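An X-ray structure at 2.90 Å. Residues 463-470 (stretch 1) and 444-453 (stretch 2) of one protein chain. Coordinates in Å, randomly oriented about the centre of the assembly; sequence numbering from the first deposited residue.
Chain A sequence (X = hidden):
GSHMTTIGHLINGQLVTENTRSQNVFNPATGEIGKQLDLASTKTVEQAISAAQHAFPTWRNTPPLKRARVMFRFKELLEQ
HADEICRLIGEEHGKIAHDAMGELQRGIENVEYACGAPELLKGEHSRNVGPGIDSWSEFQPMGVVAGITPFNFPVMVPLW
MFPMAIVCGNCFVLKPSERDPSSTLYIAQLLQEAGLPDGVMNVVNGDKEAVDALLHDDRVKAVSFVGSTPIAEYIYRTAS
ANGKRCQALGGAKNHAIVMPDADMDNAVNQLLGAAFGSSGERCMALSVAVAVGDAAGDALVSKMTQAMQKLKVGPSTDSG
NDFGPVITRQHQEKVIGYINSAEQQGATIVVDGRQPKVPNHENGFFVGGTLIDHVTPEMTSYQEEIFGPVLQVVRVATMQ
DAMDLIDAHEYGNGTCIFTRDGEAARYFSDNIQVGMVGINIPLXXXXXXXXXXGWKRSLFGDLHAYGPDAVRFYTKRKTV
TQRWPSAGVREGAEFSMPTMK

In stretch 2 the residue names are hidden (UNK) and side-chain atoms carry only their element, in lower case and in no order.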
ATOM      1  N   LEU A 463       3.643  12.059  13.111  1.00 16.23           N
ATOM      2  CA  LEU A 463       3.821  12.020  11.664  1.00 15.74           C
ATOM      3  C   LEU A 463       4.992  12.900  11.295  1.00 16.15           C
ATOM      4  O   LEU A 463       5.060  14.059  11.711  1.00 16.72           O
ATOM      5  CB  LEU A 463       2.577  12.528  10.938  1.00 15.13           C
ATOM      6  CG  LEU A 463       1.389  11.594  11.041  1.00 14.84           C
ATOM      7  CD1 LEU A 463       0.148  12.306  10.565  1.00 14.84           C
ATOM      8  CD2 LEU A 463       1.617  10.329  10.236  1.00 14.60           C
ATOM      9  N   HIS A 464       5.893  12.365  10.485  1.00 15.83           N
ATOM     10  CA  HIS A 464       7.142  13.032  10.186  1.00 15.74           C
ATOM     11  C   HIS A 464       7.040  13.969   9.010  1.00 15.41           C
ATOM     12  O   HIS A 464       5.987  14.110   8.429  1.00 15.10           O
ATOM     13  CB  HIS A 464       8.198  11.967  10.022  1.00 16.09           C
ATOM     14  CG  HIS A 464       8.448  11.228  11.290  1.00 17.09           C
ATOM     15  ND1 HIS A 464       9.507  10.362  11.460  1.00 18.38           N
ATOM     16  CD2 HIS A 464       7.791  11.253  12.475  1.00 16.70           C
ATOM     17  CE1 HIS A 464       9.487   9.886  12.691  1.00 17.31           C
ATOM     18  NE2 HIS A 464       8.453  10.406  13.322  1.00 16.80           N
ATOM     19  N   ALA A 465       8.143  14.648   8.715  1.00 15.69           N
ATOM     20  CA  ALA A 465       8.199  15.673   7.675  1.00 15.44           C
ATOM     21  C   ALA A 465       8.317  15.065   6.295  1.00 15.39           C
ATOM     22  O   ALA A 465       8.978  14.030   6.110  1.00 14.72           O
ATOM     23  CB  ALA A 465       9.349  16.644   7.911  1.00 15.37           C
ATOM     24  N   TYR A 466       7.614  15.741   5.368  1.00 15.48           N
ATOM     25  CA  TYR A 466       7.538  15.479   3.922  1.00 14.89           C
ATOM     26  C   TYR A 466       7.204  14.042   3.624  1.00 14.93           C
ATOM     27  O   TYR A 466       6.839  13.322   4.519  1.00 15.34           O
ATOM     28  CB  TYR A 466       8.756  16.069   3.151  1.00 14.71           C
ATOM     29  CG  TYR A 466      10.170  15.523   3.342  1.00 14.00           C
ATOM     30  CD1 TYR A 466      10.608  14.450   2.603  1.00 13.97           C
ATOM     31  CD2 TYR A 466      11.100  16.175   4.136  1.00 13.41           C
ATOM     32  CE1 TYR A 466      11.915  13.989   2.698  1.00 13.79           C
ATOM     33  CE2 TYR A 466      12.403  15.726   4.228  1.00 13.41           C
ATOM     34  CZ  TYR A 466      12.809  14.620   3.506  1.00 13.35           C
ATOM     35  OH  TYR A 466      14.097  14.132   3.586  1.00 12.71           O
ATOM     36  N   GLY A 467       7.257  13.626   2.372  1.00 15.55           N
ATOM     37  CA  GLY A 467       7.087  12.208   2.038  1.00 15.52           C
ATOM     38  C   GLY A 467       5.685  11.702   2.278  1.00 15.40           C
ATOM     39  O   GLY A 467       4.748  12.497   2.224  1.00 14.57           O
ATOM     40  N   PRO A 468       5.536  10.381   2.571  1.00 15.87           N
ATOM     41  CA  PRO A 468       4.202   9.809   2.823  1.00 15.81           C
ATOM     42  C   PRO A 468       3.478  10.340   4.063  1.00 15.79           C
ATOM     43  O   PRO A 468       2.249  10.537   4.043  1.00 16.41           O
ATOM     44  CB  PRO A 468       4.494   8.331   3.023  1.00 15.84           C
ATOM     45  CG  PRO A 468       5.783   8.113   2.301  1.00 16.30           C
ATOM     46  CD  PRO A 468       6.567   9.325   2.665  1.00 16.08           C
ATOM     47  N   ASP A 469       4.223  10.568   5.132  1.00 14.96           N
ATOM     48  CA  ASP A 469       3.633  11.080   6.343  1.00 14.25           C
ATOM     49  C   ASP A 469       3.023  12.438   6.153  1.00 14.03           C
ATOM     50  O   ASP A 469       2.022  12.739   6.795  1.00 14.26           O
ATOM     51  CB  ASP A 469       4.660  11.109   7.447  1.00 14.29           C
ATOM     52  CG  ASP A 469       4.956   9.727   7.974  1.00 14.46           C
ATOM     53  OD1 ASP A 469       4.555   8.732   7.354  1.00 14.45           O
ATOM     54  OD2 ASP A 469       5.569   9.594   9.039  1.00 14.86           O
ATOM     55  N   ALA A 470       3.594  13.250   5.267  1.00 13.61           N
ATOM     56  CA  ALA A 470       3.033  14.576   5.006  1.00 13.44           C
ATOM     57  C   ALA A 470       1.685  14.472   4.315  1.00 12.97           C
ATOM     58  O   ALA A 470       0.801  15.292   4.510  1.00 12.87           O
ATOM     59  CB  ALA A 470       3.989  15.401   4.184  1.00 13.71           C
ATOM     60  N   UNK A 444      22.392  10.515   6.437  1.00 21.05           N
ATOM     61  CA  UNK A 444      21.325   9.633   5.957  1.00 19.95           C
ATOM     62  C   UNK A 444      20.012  10.375   5.901  1.00 19.48           C
ATOM     63  O   UNK A 444      19.097  10.070   6.651  1.00 18.41           O
ATOM     64  c   UNK A 444      21.746   9.185   8.262  1.00 20.40           C
ATOM     65  c   UNK A 444      21.306   8.519   7.002  1.00 20.21           C
ATOM     66  c   UNK A 444      22.704  10.268   7.859  1.00 20.75           C
ATOM     67  N   UNK A 445      19.952  11.364   5.004  1.00 19.88           N
ATOM     68  CA  UNK A 445      18.768  12.178   4.776  1.00 19.05           C
ATOM     69  C   UNK A 445      17.792  11.408   3.872  1.00 18.77           C
ATOM     70  O   UNK A 445      18.135  11.036   2.739  1.00 18.05           O
ATOM     71  c   UNK A 445      17.864  14.325   3.909  1.00 20.67           C
ATOM     72  c   UNK A 445      19.119  13.504   4.127  1.00 19.15           C
ATOM     73  c   UNK A 445      20.052  14.284   5.015  1.00 19.15           C
ATOM     74  N   UNK A 446      16.582  11.130   4.390  1.00 18.32           N
ATOM     75  CA  UNK A 446      15.629  10.458   3.561  1.00 18.25           C
ATOM     76  C   UNK A 446      15.268  11.237   2.289  1.00 18.58           C
ATOM     77  O   UNK A 446      15.141  12.462   2.315  1.00 18.74           O
ATOM     78  c   UNK A 446      14.420  10.328   4.484  1.00 18.26           C
ATOM     79  c   UNK A 446      16.112  11.225   5.789  1.00 17.97           C
ATOM     80  c   UNK A 446      14.991  10.255   5.841  1.00 17.78           C
ATOM     81  N   UNK A 447      15.092  10.495   1.204  1.00 18.77           N
ATOM     82  CA  UNK A 447      14.727  11.048  -0.076  1.00 19.27           C
ATOM     83  C   UNK A 447      13.254  11.496  -0.033  1.00 19.29           C
ATOM     84  O   UNK A 447      12.476  11.025   0.800  1.00 19.54           O
ATOM     85  c   UNK A 447      14.776  10.617  -2.574  1.00 22.66           C
ATOM     86  c   UNK A 447      16.324   9.425  -1.100  1.00 20.35           C
ATOM     87  c   UNK A 447      14.932  10.004  -1.182  1.00 20.65           C
ATOM     88  N   UNK A 448      12.884  12.410  -0.929  1.00 18.69           N
ATOM     89  CA  UNK A 448      11.529  12.984  -1.022  1.00 18.32           C
ATOM     90  C   UNK A 448      10.371  12.017  -0.935  1.00 17.84           C
ATOM     91  O   UNK A 448       9.282  12.428  -0.522  1.00 17.99           O
ATOM     92  c   UNK A 448      11.397  13.771  -2.324  1.00 18.82           C
ATOM     93  N   UNK A 449      10.597  10.774  -1.386  1.00 17.40           N
ATOM     94  CA  UNK A 449       9.586   9.674  -1.324  1.00 16.95           C
ATOM     95  C   UNK A 449       9.655   8.897   0.002  1.00 16.30           C
ATOM     96  O   UNK A 449       9.017   7.862   0.176  1.00 16.69           O
ATOM     97  c   UNK A 449      13.462   7.326  -4.064  1.00 16.65           C
ATOM     98  c   UNK A 449      11.394   6.895  -2.868  1.00 17.32           C
ATOM     99  c   UNK A 449      13.044   8.621  -4.292  1.00 16.98           C
ATOM    100  c   UNK A 449      10.968   8.220  -3.057  1.00 17.06           C
ATOM    101  c   UNK A 449       9.610   8.706  -2.549  1.00 16.60           C
ATOM    102  o   UNK A 449      14.687   6.954  -4.567  1.00 15.26           O
ATOM    103  c   UNK A 449      12.640   6.451  -3.352  1.00 16.95           C
ATOM    104  c   UNK A 449      11.818   9.067  -3.791  1.00 17.29           C
ATOM    105  N   UNK A 450      10.426   9.419   0.939  1.00 15.46           N
ATOM    106  CA  UNK A 450      10.407   8.940   2.298  1.00 15.13           C
ATOM    107  C   UNK A 450      10.093  10.115   3.221  1.00 14.84           C
ATOM    108  O   UNK A 450       9.851  11.221   2.758  1.00 14.71           O
ATOM    109  c   UNK A 450      12.282   6.300   0.983  1.00 14.19           C
ATOM    110  c   UNK A 450      11.730   8.231   2.624  1.00 14.66           C
ATOM    111  c   UNK A 450      11.780   6.814   2.126  1.00 14.33           C
ATOM    112  c   UNK A 450      11.446   4.639   2.142  1.00 13.84           C
ATOM    113  n   UNK A 450      12.073   4.947   1.022  1.00 14.05           N
ATOM    114  n   UNK A 450      11.249   5.747   2.826  1.00 13.89           N
ATOM    115  N   UNK A 451      10.045   9.874   4.519  1.00 14.37           N
ATOM    116  CA  UNK A 451       9.774  10.956   5.412  1.00 14.19           C
ATOM    117  C   UNK A 451      10.939  11.121   6.322  1.00 14.35           C
ATOM    118  O   UNK A 451      11.660  10.162   6.569  1.00 13.60           O
ATOM    119  c   UNK A 451       8.484  10.711   6.167  1.00 14.04           C
ATOM    120  o   UNK A 451       7.379  10.803   5.294  1.00 13.29           O
ATOM    121  N   UNK A 452      11.084  12.360   6.798  1.00 15.73           N
ATOM    122  CA  UNK A 452      12.212  12.867   7.611  1.00 16.97           C
ATOM    123  C   UNK A 452      11.693  13.119   9.004  1.00 18.63           C
ATOM    124  O   UNK A 452      10.685  13.806   9.176  1.00 19.94           O
ATOM    125  c   UNK A 452      16.147  15.542   7.722  1.00 15.68           C
ATOM    126  c   UNK A 452      14.750  16.039   9.600  1.00 15.67           C
ATOM    127  c   UNK A 452      15.979  16.099   8.969  1.00 15.60           C
ATOM    128  c   UNK A 452      13.682  15.425   8.989  1.00 15.72           C
ATOM    129  c   UNK A 452      12.666  14.212   7.039  1.00 16.66           C
ATOM    130  c   UNK A 452      13.829  14.849   7.743  1.00 16.18           C
ATOM    131  c   UNK A 452      15.074  14.933   7.103  1.00 15.94           C
ATOM    132  N   UNK A 453      12.384  12.597  10.005  1.00 19.20           N
ATOM    133  CA  UNK A 453      11.982  12.866  11.366  1.00 19.04           C
ATOM    134  C   UNK A 453      12.840  12.141  12.369  1.00 19.21           C
ATOM    135  O   UNK A 453      13.095  10.935  12.226  1.00 19.05           O
TER
HETATM  136  O   HOH W   1      11.732   8.761  10.884  1.00 16.92           O

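Position 444 carries three carbons that close a ring onto the backbone N, which makes it P444; it stays out of reach of stretch 1. At 445 one carbon carries two others, one of which comes to 3.8 Å from Y466 OH; the fork is that of valine, and V445 is peripheral. Position 446 again has three carbons closed onto its own N, with its CB 3.9 Å from Y466 OH, so it is P446. Its carbonyl matters more than its ring: Y466 OH donates to P446 O over a very short 2.3 Å, in an arrangement that puts the acceptor at the edge of the tyrosine ring, near its plane.

Position 447 repeats the three-carbon fork and is V447. Its side chain points away from stretch 1, while its backbone opens a type I turn that ends at position 450, closed by the N of 450 donating to V447 O at 2.6 Å. A single carbon at 448 means A448; it too points away, leaving its CA 3.9 Å from Y466 CE1 and its O 3.4 Å from G467 CA in a CA-H...O contact. At 449 one carbon leads to a six-carbon ring bearing an oxygen: Y449, its CA-to-CB bond directed away, with Y449 O 3.8 Å from P468 CD. One carbon and a five-membered ring of three carbons and two nitrogens identify 450 as H450. Its CA-to-CB bond points away and the side chain comes no nearer than 5.3 Å to stretch 1, so the backbone makes the approach, H450 O lying 3.0 Å from G467 CA.

Position 451 has one carbon and then one oxygen. That oxygen lies 2.7 Å from Y466 O and 3.2 Å from D469 N, close enough to serve both, and the small hydroxyl side chain is serine. S451 OG donates to the carbonyl of Y466 and accepts from the amide of D469, tying the segment after the turn to both residues. At 452 the CB points toward stretch 1 and lies 3.2 Å from Y466 CE2, and a ring of six carbons without a heteroatom follows, its end leading away: F452. Position 453 has no side-chain atoms: G453. A CB here would point toward stretch 1 and fall 2.4 Å from H464 ND1, a clash. A water bridges the pair, donating to G453 O at 2.9 Å and lying 2.8 Å from H464 ND1.

The contact combines a backbone bridge with hydrogen bonds from two side chains, those of Y466 and S451. A465 and F452 form a single antiparallel bridge, with F452 N donating to A465 O at 2.8 Å and A465 N to F452 O at 2.7 Å. Beyond it, Y466 reaches along the other stretch, from F452 to P446 O, with F452 N over one face of its ring. G467 makes close approach possible: a CB would sit 1.8 Å from H450 O, and its positive phi also favours glycine. The rule is economical: pair one residue by backbone, let one tyrosine span the loop, use one serine as a two-way connector, and keep glycine where chains crowd.

Stretch 2 444-453: PVPVAYHSFG
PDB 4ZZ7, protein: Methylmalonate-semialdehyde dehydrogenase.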